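Local coordinates for protein endo-1,3-beta-glucanase, family GH16 (PDB 4BPZ) that probably hydrolyses internal beta-1,3-glucosidic bonds in laminarin-type glucans, acting through the family 16 glycoside hydrolase domain captured here, at residues Glu136-Gln148 and Ile157-Tyr170. The protein carries 1 engineered substitution. Sequence-based numbering, arbitrary orientation. Where two conformers were deposited one is given.
Sequences EWPACGSIDILEQ and IAHFHWSDLNSDEY. Engineered in segment 136-148: Ser142 (natural residue Glu). With GLC (alpha-D-glucopyranose), chain C; BGC (beta-D-glucopyranose), chain B; BGC (beta-D-glucopyranose), chain D.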
ATOM      1  N   GLU A 136      -2.711  17.262   5.552  1.00 17.81           N
ATOM      2  CA  GLU A 136      -2.017  16.261   6.312  0.50 17.37           C
ATOM      3  C   GLU A 136      -2.964  15.109   6.625  1.00 16.36           C
ATOM      4  O   GLU A 136      -4.112  15.314   7.045  1.00 17.73           O
ATOM      5  CB  GLU A 136      -1.547  16.937   7.628  0.50 20.12           C
ATOM      6  CG  GLU A 136      -0.864  15.935   8.528  0.50 23.33           C
ATOM      7  CD  GLU A 136      -0.076  16.614   9.632  0.50 31.69           C
ATOM      8  OE1 GLU A 136       1.068  17.098   9.413  0.50 34.18           O
ATOM      9  OE2 GLU A 136      -0.631  16.688  10.735  0.50 34.62           O
ATOM     10  N   TRP A 137      -2.481  13.865   6.472  1.00 16.27           N
ATOM     11  CA  TRP A 137      -3.268  12.698   6.829  1.00 14.13           C
ATOM     12  C   TRP A 137      -3.858  12.870   8.235  1.00 15.25           C
ATOM     13  O   TRP A 137      -3.114  13.314   9.095  1.00 17.23           O
ATOM     14  CB  TRP A 137      -2.325  11.441   6.830  1.00 15.66           C
ATOM     15  CG  TRP A 137      -3.070  10.177   7.076  1.00 14.37           C
ATOM     16  CD1 TRP A 137      -3.523   9.280   6.164  1.00 14.58           C
ATOM     17  CD2 TRP A 137      -3.390   9.632   8.377  1.00 15.58           C
ATOM     18  NE1 TRP A 137      -4.134   8.239   6.756  1.00 14.65           N
ATOM     19  CE2 TRP A 137      -4.061   8.408   8.126  1.00 14.57           C
ATOM     20  CE3 TRP A 137      -3.158  10.049   9.699  1.00 16.58           C
ATOM     21  CZ2 TRP A 137      -4.548   7.606   9.188  1.00 15.61           C
ATOM     22  CZ3 TRP A 137      -3.641   9.263  10.740  1.00 17.91           C
ATOM     23  CH2 TRP A 137      -4.317   8.071  10.488  1.00 16.89           C
ATOM     24  N   PRO A 138      -5.138  12.577   8.458  1.00 15.33           N
ATOM     25  CA  PRO A 138      -6.021  11.780   7.570  1.00 14.91           C
ATOM     26  C   PRO A 138      -6.862  12.675   6.610  1.00 14.25           C
ATOM     27  O   PRO A 138      -7.744  12.154   5.919  1.00 14.82           O
ATOM     28  CB  PRO A 138      -6.951  11.099   8.559  1.00 16.10           C
ATOM     29  CG  PRO A 138      -7.123  12.091   9.714  1.00 18.60           C
ATOM     30  CD  PRO A 138      -5.695  12.675   9.851  1.00 17.51           C
ATOM     31  N   ALA A 139      -6.576  14.001   6.588  1.00 15.11           N
ATOM     32  CA  ALA A 139      -7.448  14.888   5.758  1.00 14.90           C
ATOM     33  C   ALA A 139      -7.335  14.660   4.250  1.00 13.62           C
ATOM     34  O   ALA A 139      -8.268  14.914   3.529  1.00 15.05           O
ATOM     35  CB  ALA A 139      -7.110  16.399   6.085  1.00 18.03           C
ATOM     36  N   CYS A 140      -6.191  14.069   3.840  1.00 13.67           N
ATOM     37  CA  CYS A 140      -6.015  13.735   2.427  1.00 13.97           C
ATOM     38  C   CYS A 140      -6.798  12.481   2.048  1.00 13.66           C
ATOM     39  O   CYS A 140      -7.009  12.240   0.855  1.00 14.05           O
ATOM     40  CB  CYS A 140      -4.551  13.474   2.146  1.00 14.01           C
ATOM     41  SG  CYS A 140      -3.731  12.238   3.221  1.00 14.47           S
ATOM     42  N   GLY A 141      -7.223  11.683   3.019  1.00 13.35           N
ATOM     43  CA  GLY A 141      -7.885  10.436   2.767  1.00 14.71           C
ATOM     44  C   GLY A 141      -6.918   9.297   2.472  1.00 14.52           C
ATOM     45  O   GLY A 141      -5.807   9.491   1.918  1.00 14.02           O
ATOM     46  N   SER A 142      -7.393   8.103   2.765  1.00 16.20           N
ATOM     47  CA  SER A 142      -6.701   6.921   2.355  0.50 12.67           C
ATOM     48  C   SER A 142      -7.619   5.741   2.270  1.00 13.87           C
ATOM     49  O   SER A 142      -8.620   5.652   3.007  1.00 13.30           O
ATOM     50  CB  SER A 142      -5.856   6.699   3.518  0.50 11.87           C
ATOM     51  OG  SER A 142      -5.061   5.534   3.322  0.50 10.18           O
ATOM     52  N   ILE A 143      -7.333   4.874   1.300  1.00 14.20           N
ATOM     53  CA  ILE A 143      -8.030   3.632   1.098  1.00 13.54           C
ATOM     54  C   ILE A 143      -7.073   2.464   1.237  1.00 13.09           C
ATOM     55  O   ILE A 143      -6.041   2.404   0.540  1.00 13.07           O
ATOM     56  CB  ILE A 143      -8.609   3.566  -0.270  1.00 14.44           C
ATOM     57  CG1 ILE A 143      -9.508   4.786  -0.552  1.00 16.22           C
ATOM     58  CG2 ILE A 143      -9.419   2.251  -0.532  1.00 16.59           C
ATOM     59  CD1 ILE A 143      -9.984   4.933  -1.964  1.00 18.51           C
ATOM     60  N   ASP A 144      -7.387   1.523   2.127  0.50 14.42           N
ATOM     61  CA  ASP A 144      -6.604   0.272   2.167  0.50 14.80           C
ATOM     62  C   ASP A 144      -7.296  -0.607   1.172  0.50 15.76           C
ATOM     63  O   ASP A 144      -8.552  -0.742   1.226  0.50 21.56           O
ATOM     64  CB  ASP A 144      -6.436  -0.244   3.675  0.50 15.70           C
ATOM     65  CG  ASP A 144      -5.613   0.826   4.455  0.50 13.65           C
ATOM     66  OD1 ASP A 144      -4.212   0.648   4.276  0.50 17.59           O
ATOM     67  OD2 ASP A 144      -5.953   1.284   5.471  0.50 16.80           O
ATOM     68  N   ILE A 145      -6.589  -1.130   0.188  1.00 12.19           N
ATOM     69  CA  ILE A 145      -7.073  -2.219  -0.667  1.00 11.74           C
ATOM     70  C   ILE A 145      -6.718  -3.563  -0.048  1.00 11.71           C
ATOM     71  O   ILE A 145      -7.513  -4.494  -0.096  1.00 13.32           O
ATOM     72  CB  ILE A 145      -6.505  -2.047  -2.066  1.00 12.55           C
ATOM     73  CG1 ILE A 145      -6.869  -0.653  -2.608  1.00 13.61           C
ATOM     74  CG2 ILE A 145      -7.009  -3.186  -2.948  1.00 15.02           C
ATOM     75  CD1 ILE A 145      -6.280  -0.376  -3.981  1.00 16.18           C
ATOM     76  N   LEU A 146      -5.550  -3.675   0.560  1.00 11.33           N
ATOM     77  CA  LEU A 146      -5.159  -4.895   1.258  1.00 12.09           C
ATOM     78  C   LEU A 146      -4.222  -4.513   2.349  1.00 12.11           C
ATOM     79  O   LEU A 146      -3.253  -3.749   2.152  1.00 12.23           O
ATOM     80  CB  LEU A 146      -4.396  -5.797   0.245  1.00 13.88           C
ATOM     81  CG  LEU A 146      -3.742  -7.104   0.752  1.00 14.43           C
ATOM     82  CD1 LEU A 146      -2.390  -6.912   1.339  1.00 17.34           C
ATOM     83  CD2 LEU A 146      -4.755  -7.937   1.611  1.00 14.67           C
ATOM     84  N   GLU A 147      -4.448  -5.007   3.601  1.00 13.13           N
ATOM     85  CA  GLU A 147      -3.420  -5.156   4.591  1.00 13.01           C
ATOM     86  C   GLU A 147      -3.518  -6.552   5.180  1.00 11.84           C
ATOM     87  O   GLU A 147      -4.603  -7.144   5.223  1.00 13.56           O
ATOM     88  CB  GLU A 147      -3.560  -4.165   5.722  1.00 13.99           C
ATOM     89  CG  GLU A 147      -3.524  -2.704   5.327  1.00 16.32           C
ATOM     90  CD  GLU A 147      -3.712  -1.782   6.533  1.00 17.19           C
ATOM     91  OE1 GLU A 147      -2.793  -1.556   7.333  1.00 15.99           O
ATOM     92  OE2 GLU A 147      -4.898  -1.301   6.782  1.00 20.93           O
ATOM     93  N   GLN A 148      -2.382  -7.090   5.643  1.00 12.08           N
ATOM     94  CA  GLN A 148      -2.439  -8.211   6.574  1.00 11.65           C
ATOM     95  C   GLN A 148      -1.652  -7.866   7.773  1.00 11.31           C
ATOM     96  O   GLN A 148      -0.581  -7.231   7.659  1.00 12.89           O
ATOM     97  CB  GLN A 148      -1.908  -9.519   5.962  1.00 16.06           C
ATOM     98  CG  GLN A 148      -2.797 -10.273   5.035  1.00 16.20           C
ATOM     99  CD  GLN A 148      -2.411 -11.719   4.988  1.00 15.42           C
ATOM    100  OE1 GLN A 148      -1.238 -12.097   4.698  1.00 14.54           O
ATOM    101  NE2 GLN A 148      -3.385 -12.552   5.144  1.00 13.79           N
ATOM    102  N   ILE A 157      -7.497  -7.470   5.434  1.00 13.90           N
ATOM    103  CA  ILE A 157      -8.134  -6.265   5.892  1.00 13.78           C
ATOM    104  C   ILE A 157      -8.359  -5.294   4.779  1.00 13.63           C
ATOM    105  O   ILE A 157      -7.492  -5.163   3.850  1.00 14.71           O
ATOM    106  CB  ILE A 157      -7.126  -5.578   6.840  1.00 15.42           C
ATOM    107  CG1 ILE A 157      -6.915  -6.427   8.135  1.00 17.75           C
ATOM    108  CG2 ILE A 157      -7.511  -4.128   7.137  1.00 21.25           C
ATOM    109  CD1 ILE A 157      -5.605  -6.065   8.855  1.00 18.73           C
ATOM    110  N   ALA A 158      -9.480  -4.594   4.780  1.00 13.95           N
ATOM    111  CA  ALA A 158      -9.756  -3.424   3.857  1.00 15.45           C
ATOM    112  C   ALA A 158     -10.197  -2.381   4.847  1.00 13.50           C
ATOM    113  O   ALA A 158     -10.991  -2.578   5.671  1.00 18.40           O
ATOM    114  CB  ALA A 158     -10.950  -3.725   2.914  1.00 17.82           C
ATOM    115  N   HIS A 159      -9.704  -1.176   4.748  0.50 19.57           N
ATOM    116  CA  HIS A 159     -10.008  -0.116   5.709  0.50 16.86           C
ATOM    117  C   HIS A 159      -9.764   1.324   5.292  0.50 15.71           C
ATOM    118  O   HIS A 159      -8.731   1.629   4.772  0.50 18.76           O
ATOM    119  CB  HIS A 159      -9.000  -0.209   6.741  0.50 20.52           C
ATOM    120  CG  HIS A 159      -9.566  -0.175   8.043  0.50 17.80           C
ATOM    121  ND1 HIS A 159      -9.667   0.903   8.846  0.50 23.76           N
ATOM    122  CD2 HIS A 159     -10.103  -1.237   8.739  0.50 16.61           C
ATOM    123  CE1 HIS A 159     -10.242   0.485  10.025  0.50 16.73           C
ATOM    124  NE2 HIS A 159     -10.461  -0.785   9.964  0.50 21.31           N
ATOM    125  N   PHE A 160     -10.685   2.190   5.545  1.00 12.44           N
ATOM    126  CA  PHE A 160     -10.674   3.572   5.127  1.00 11.86           C
ATOM    127  C   PHE A 160     -10.294   4.460   6.276  1.00 12.10           C
ATOM    128  O   PHE A 160     -10.774   4.224   7.405  1.00 14.09           O
ATOM    129  CB  PHE A 160     -12.099   3.943   4.593  1.00 12.60           C
ATOM    130  CG  PHE A 160     -12.531   3.156   3.410  1.00 12.64           C
ATOM    131  CD1 PHE A 160     -13.108   1.893   3.493  1.00 13.59           C
ATOM    132  CD2 PHE A 160     -12.302   3.691   2.095  1.00 14.30           C
ATOM    133  CE1 PHE A 160     -13.458   1.178   2.350  1.00 13.90           C
ATOM    134  CE2 PHE A 160     -12.674   2.986   0.994  1.00 14.49           C
ATOM    135  CZ  PHE A 160     -13.244   1.727   1.084  1.00 14.19           C
ATOM    136  N   HIS A 161      -9.509   5.462   5.994  1.00 12.50           N
ATOM    137  CA  HIS A 161      -9.076   6.446   7.022  1.00 12.76           C
ATOM    138  C   HIS A 161      -9.240   7.824   6.446  1.00 12.60           C
ATOM    139  O   HIS A 161      -8.666   8.103   5.357  1.00 13.00           O
ATOM    140  CB  HIS A 161      -7.623   6.249   7.423  1.00 12.92           C
ATOM    141  CG  HIS A 161      -7.257   4.895   7.930  1.00 14.74           C
ATOM    142  ND1 HIS A 161      -7.036   3.763   7.163  1.00 16.12           N
ATOM    143  CD2 HIS A 161      -7.225   4.464   9.222  1.00 16.81           C
ATOM    144  CE1 HIS A 161      -6.775   2.728   7.984  1.00 17.18           C
ATOM    145  NE2 HIS A 161      -6.876   3.153   9.203  1.00 19.72           N
ATOM    146  N   TRP A 162      -9.985   8.708   7.115  1.00 13.35           N
ATOM    147  CA  TRP A 162     -10.202  10.026   6.567  1.00 14.55           C
ATOM    148  C   TRP A 162     -10.722  10.928   7.626  1.00 14.08           C
ATOM    149  O   TRP A 162     -11.127  10.493   8.722  1.00 16.22           O
ATOM    150  CB  TRP A 162     -11.146  10.030   5.385  1.00 15.99           C
ATOM    151  CG  TRP A 162     -12.588   9.887   5.695  1.00 16.63           C
ATOM    152  CD1 TRP A 162     -13.528  10.953   5.700  1.00 19.25           C
ATOM    153  CD2 TRP A 162     -13.338   8.686   6.024  1.00 17.66           C
ATOM    154  NE1 TRP A 162     -14.755  10.445   5.939  1.00 22.35           N
ATOM    155  CE2 TRP A 162     -14.735   9.079   6.113  1.00 20.51           C
ATOM    156  CE3 TRP A 162     -12.989   7.364   6.204  1.00 16.50           C
ATOM    157  CZ2 TRP A 162     -15.740   8.199   6.507  1.00 23.18           C
ATOM    158  CZ3 TRP A 162     -13.970   6.441   6.564  1.00 20.99           C
ATOM    159  CH2 TRP A 162     -15.356   6.895   6.769  1.00 22.00           C
ATOM    160  N   SER A 163     -10.656  12.221   7.412  1.00 15.08           N
ATOM    161  CA  SER A 163     -11.475  13.165   8.178  1.00 17.69           C
ATOM    162  C   SER A 163     -12.423  13.845   7.222  1.00 18.33           C
ATOM    163  O   SER A 163     -12.089  14.051   6.050  1.00 20.97           O
ATOM    164  CB  SER A 163     -10.663  14.161   9.001  1.00 20.26           C
ATOM    165  OG  SER A 163      -9.721  14.859   8.237  1.00 23.00           O
ATOM    166  N   ASP A 164     -13.648  14.066   7.678  1.00 21.24           N
ATOM    167  CA  ASP A 164     -14.654  14.755   6.883  1.00 25.74           C
ATOM    168  C   ASP A 164     -14.138  16.144   6.473  1.00 27.06           C
ATOM    169  O   ASP A 164     -13.426  16.786   7.257  1.00 29.42           O
ATOM    170  CB  ASP A 164     -15.965  14.799   7.634  1.00 32.48           C
ATOM    171  CG  ASP A 164     -16.918  13.717   7.137  1.00 42.55           C
ATOM    172  OD1 ASP A 164     -16.598  12.551   6.608  1.00 38.51           O
ATOM    173  OD2 ASP A 164     -18.031  14.131   7.267  1.00 45.09           O
ATOM    174  N   LEU A 165     -14.457  16.626   5.303  1.00 24.62           N
ATOM    175  CA  LEU A 165     -13.956  17.943   4.877  0.50 24.14           C
ATOM    176  C   LEU A 165     -14.451  19.050   5.745  1.00 24.36           C
ATOM    177  O   LEU A 165     -13.807  20.078   5.875  1.00 31.23           O
ATOM    178  CB  LEU A 165     -14.373  18.214   3.418  0.50 25.64           C
ATOM    179  CG  LEU A 165     -13.249  17.903   2.428  0.50 27.23           C
ATOM    180  CD1 LEU A 165     -13.078  16.490   2.830  0.50 23.96           C
ATOM    181  CD2 LEU A 165     -13.573  18.025   0.959  0.50 26.63           C
ATOM    182  N   ASN A 166     -15.614  18.834   6.335  1.00 28.34           N
ATOM    183  CA  ASN A 166     -16.146  19.950   7.069  1.00 31.54           C
ATOM    184  C   ASN A 166     -15.902  19.722   8.569  1.00 38.85           C
ATOM    185  O   ASN A 166     -16.296  20.551   9.311  1.00 39.18           O
ATOM    186  CB  ASN A 166     -17.570  20.195   6.685  1.00 34.38           C
ATOM    187  CG  ASN A 166     -18.482  19.127   7.199  1.00 47.91           C
ATOM    188  OD1 ASN A 166     -18.025  18.178   7.895  1.00 50.24           O
ATOM    189  ND2 ASN A 166     -19.812  19.270   6.885  1.00 72.04           N
ATOM    190  N   SER A 167     -15.165  18.651   8.959  1.00 44.73           N
ATOM    191  CA  SER A 167     -14.737  18.420  10.365  0.50 40.01           C
ATOM    192  C   SER A 167     -13.281  17.968  10.580  1.00 35.50           C
ATOM    193  O   SER A 167     -12.630  17.461   9.712  1.00 42.29           O
ATOM    194  CB  SER A 167     -15.652  17.438  11.071  0.50 55.00           C
ATOM    195  OG  SER A 167     -14.953  16.223  11.311  0.50 45.74           O
ATOM    196  N   ASP A 168     -12.741  18.179  11.761  1.00 43.59           N
ATOM    197  CA  ASP A 168     -11.471  17.565  12.103  1.00 46.66           C
ATOM    198  C   ASP A 168     -11.727  16.111  12.563  1.00 38.76           C
ATOM    199  O   ASP A 168     -10.750  15.493  13.039  1.00 48.74           O
ATOM    200  CB  ASP A 168     -10.684  18.393  13.163  1.00 73.54           C
ATOM    201  CG  ASP A 168      -9.949  19.613  12.552  1.00 73.10           C
ATOM    202  OD1 ASP A 168      -9.454  19.531  11.394  1.00 73.70           O
ATOM    203  OD2 ASP A 168      -9.860  20.660  13.244  1.00 73.90           O
ATOM    204  N   GLU A 169     -12.978  15.589  12.435  1.00 59.74           N
ATOM    205  CA  GLU A 169     -13.415  14.296  13.096  1.00 48.48           C
ATOM    206  C   GLU A 169     -12.761  13.097  12.293  1.00 32.56           C
ATOM    207  O   GLU A 169     -13.087  12.880  11.095  1.00 27.38           O
ATOM    208  CB  GLU A 169     -14.948  14.029  13.075  1.00 41.47           C
ATOM    209  CG  GLU A 169     -15.841  15.027  13.788  1.00 58.36           C
ATOM    210  CD  GLU A 169     -15.900  14.860  15.300  1.00 88.56           C
ATOM    211  OE1 GLU A 169     -14.883  14.415  15.921  1.00 95.20           O
ATOM    212  OE2 GLU A 169     -16.984  15.196  15.861  1.00 84.73           O
ATOM    213  N   TYR A 170     -11.805  12.400  12.896  1.00 31.79           N
ATOM    214  CA  TYR A 170     -11.142  11.258  12.259  1.00 27.34           C
ATOM    215  C   TYR A 170     -12.039  10.070  12.140  1.00 25.93           C
ATOM    216  O   TYR A 170     -12.635   9.650  13.156  1.00 40.31           O
ATOM    217  CB  TYR A 170      -9.884  10.908  13.027  1.00 28.97           C
ATOM    218  CG  TYR A 170      -9.174   9.642  12.657  1.00 25.99           C
ATOM    219  CD1 TYR A 170      -8.748   9.450  11.370  1.00 24.18           C
ATOM    220  CD2 TYR A 170      -8.874   8.639  13.589  1.00 33.17           C
ATOM    221  CE1 TYR A 170      -8.118   8.277  10.970  1.00 23.43           C
ATOM    222  CE2 TYR A 170      -8.169   7.477  13.216  1.00 31.06           C
ATOM    223  CZ  TYR A 170      -7.779   7.297  11.909  1.00 25.28           C
ATOM    224  OH  TYR A 170      -7.105   6.142  11.615  1.00 28.41           O
TER
HETATM  225  C1  GLC C   1      -3.370   2.297   6.736  1.00 21.97           C
HETATM  226  C2  GLC C   1      -2.801   3.117   7.943  1.00 16.88           C
HETATM  227  C3  GLC C   1      -1.389   3.572   7.544  1.00 14.65           C
HETATM  228  C4  GLC C   1      -0.557   2.425   7.166  1.00 12.01           C
HETATM  229  C5  GLC C   1      -1.204   1.882   5.915  1.00 12.62           C
HETATM  230  C6  GLC C   1      -0.494   0.684   5.327  1.00 12.49           C
HETATM  231  O1  GLC C   1      -3.810   3.111   5.670  1.00 23.99           O
HETATM  232  O2  GLC C   1      -3.689   4.182   8.169  1.00 16.66           O
HETATM  233  O3  GLC C   1      -0.778   4.291   8.697  1.00 15.50           O
HETATM  234  O4  GLC C   1       0.797   2.853   6.927  1.00 12.52           O
HETATM  235  O5  GLC C   1      -2.530   1.428   6.266  1.00 15.24           O
HETATM  236  O6  GLC C   1      -0.436  -0.405   6.242  1.00 13.11           O
HETATM  237  C2  BGC B   2      -0.416   6.177  10.115  1.00 15.89           C
HETATM  238  C3  BGC B   2      -0.477   7.672  10.170  1.00 15.86           C
HETATM  239  C4  BGC B   2       0.244   8.298   8.918  1.00 14.56           C
HETATM  240  C5  BGC B   2      -0.348   7.695   7.619  1.00 14.66           C
HETATM  241  C6  BGC B   2       0.389   8.095   6.357  1.00 18.51           C
HETATM  242  C1  BGC B   2      -0.959   5.705   8.740  1.00 15.65           C
HETATM  243  O2  BGC B   2      -1.184   5.660  11.164  1.00 16.16           O
HETATM  244  O3  BGC B   2       0.231   8.072  11.341  1.00 17.81           O
HETATM  245  O4  BGC B   2       0.023   9.697   8.780  1.00 15.13           O
HETATM  246  O5  BGC B   2      -0.184   6.252   7.702  1.00 14.97           O
HETATM  247  O6  BGC B   2       1.727   7.653   6.309  1.00 17.36           O
HETATM  248  C2  BGC D   3       0.897  11.925   8.850  1.00 18.12           C
HETATM  249  C3  BGC D   3       1.820  12.815   9.628  1.00 21.65           C
HETATM  250  C4  BGC D   3       1.374  12.921  11.096  1.00 22.43           C
HETATM  251  C5  BGC D   3       1.205  11.486  11.644  1.00 20.06           C
HETATM  252  C6  BGC D   3       0.789  11.529  13.099  1.00 27.55           C
HETATM  253  C1  BGC D   3       0.845  10.566   9.507  1.00 16.63           C
HETATM  254  O2  BGC D   3       1.354  11.823   7.507  1.00 20.28           O
HETATM  255  O3  BGC D   3       1.781  14.118   9.122  1.00 21.99           O
HETATM  256  O4  BGC D   3       2.378  13.590  11.825  1.00 27.68           O
HETATM  257  O5  BGC D   3       0.314  10.722  10.813  1.00 19.13           O
HETATM  258  O6  BGC D   3       0.781  10.175  13.574  1.00 29.75           O
HETATM  259  O   HOH W   1     -10.661  16.022   4.643  1.00 28.20           O
HETATM  260  O   HOH W   2      -6.867   3.730   4.374  1.00 23.11           O
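Trp137 and His161 meet in the glucan-binding pocket, where Trp137 CZ2 rests 3.8 Å from His161 CB. With CG anti to the backbone N (chi1 -175°), the indole turns one face to the sugar: C5 of the chain B glucose lies toward the rim of that face, while Pro138 CB backs the opposite one. Beside it, O2 of the alpha-glucose sits over the middle of the His161 ring, and Asp144 OD2, tentatively, in the conformer given, comes to that ring's edge. The alpha-glucose is also hydrogen-bonded: its O1 donates to Asp144 OD2 in that same conformer, its O6 to Glu147 OE1, which also accepts from Trp111. In the conformer given, OG of the engineered Ser142 (natural Glu) bonds to Thr116 O and accepts from a water that also donates to His159 O. Tyr170 CD1 packs 3.5 Å from Pro138 CG, and its ring slants across Trp137. An alanine in place of Trp137 would probably leave the middle glucose without its stacking platform and open a gap beside His161 and Tyr170. Behind these groups the backbones pair antiparallel: Ser142 and His161 exchange two bonds, His161 N to Ser142 O being nearly straight at 175°, and Glu147 and Ile157 two more after a one-residue shift. On the other edge, Ile145 and Leu146 both face Ile114, a classic bulge. Strand 142-144 thus lies between strands 110-118 and 155-163, the latter flanked by 170-178, within the family's beta-jelly-roll.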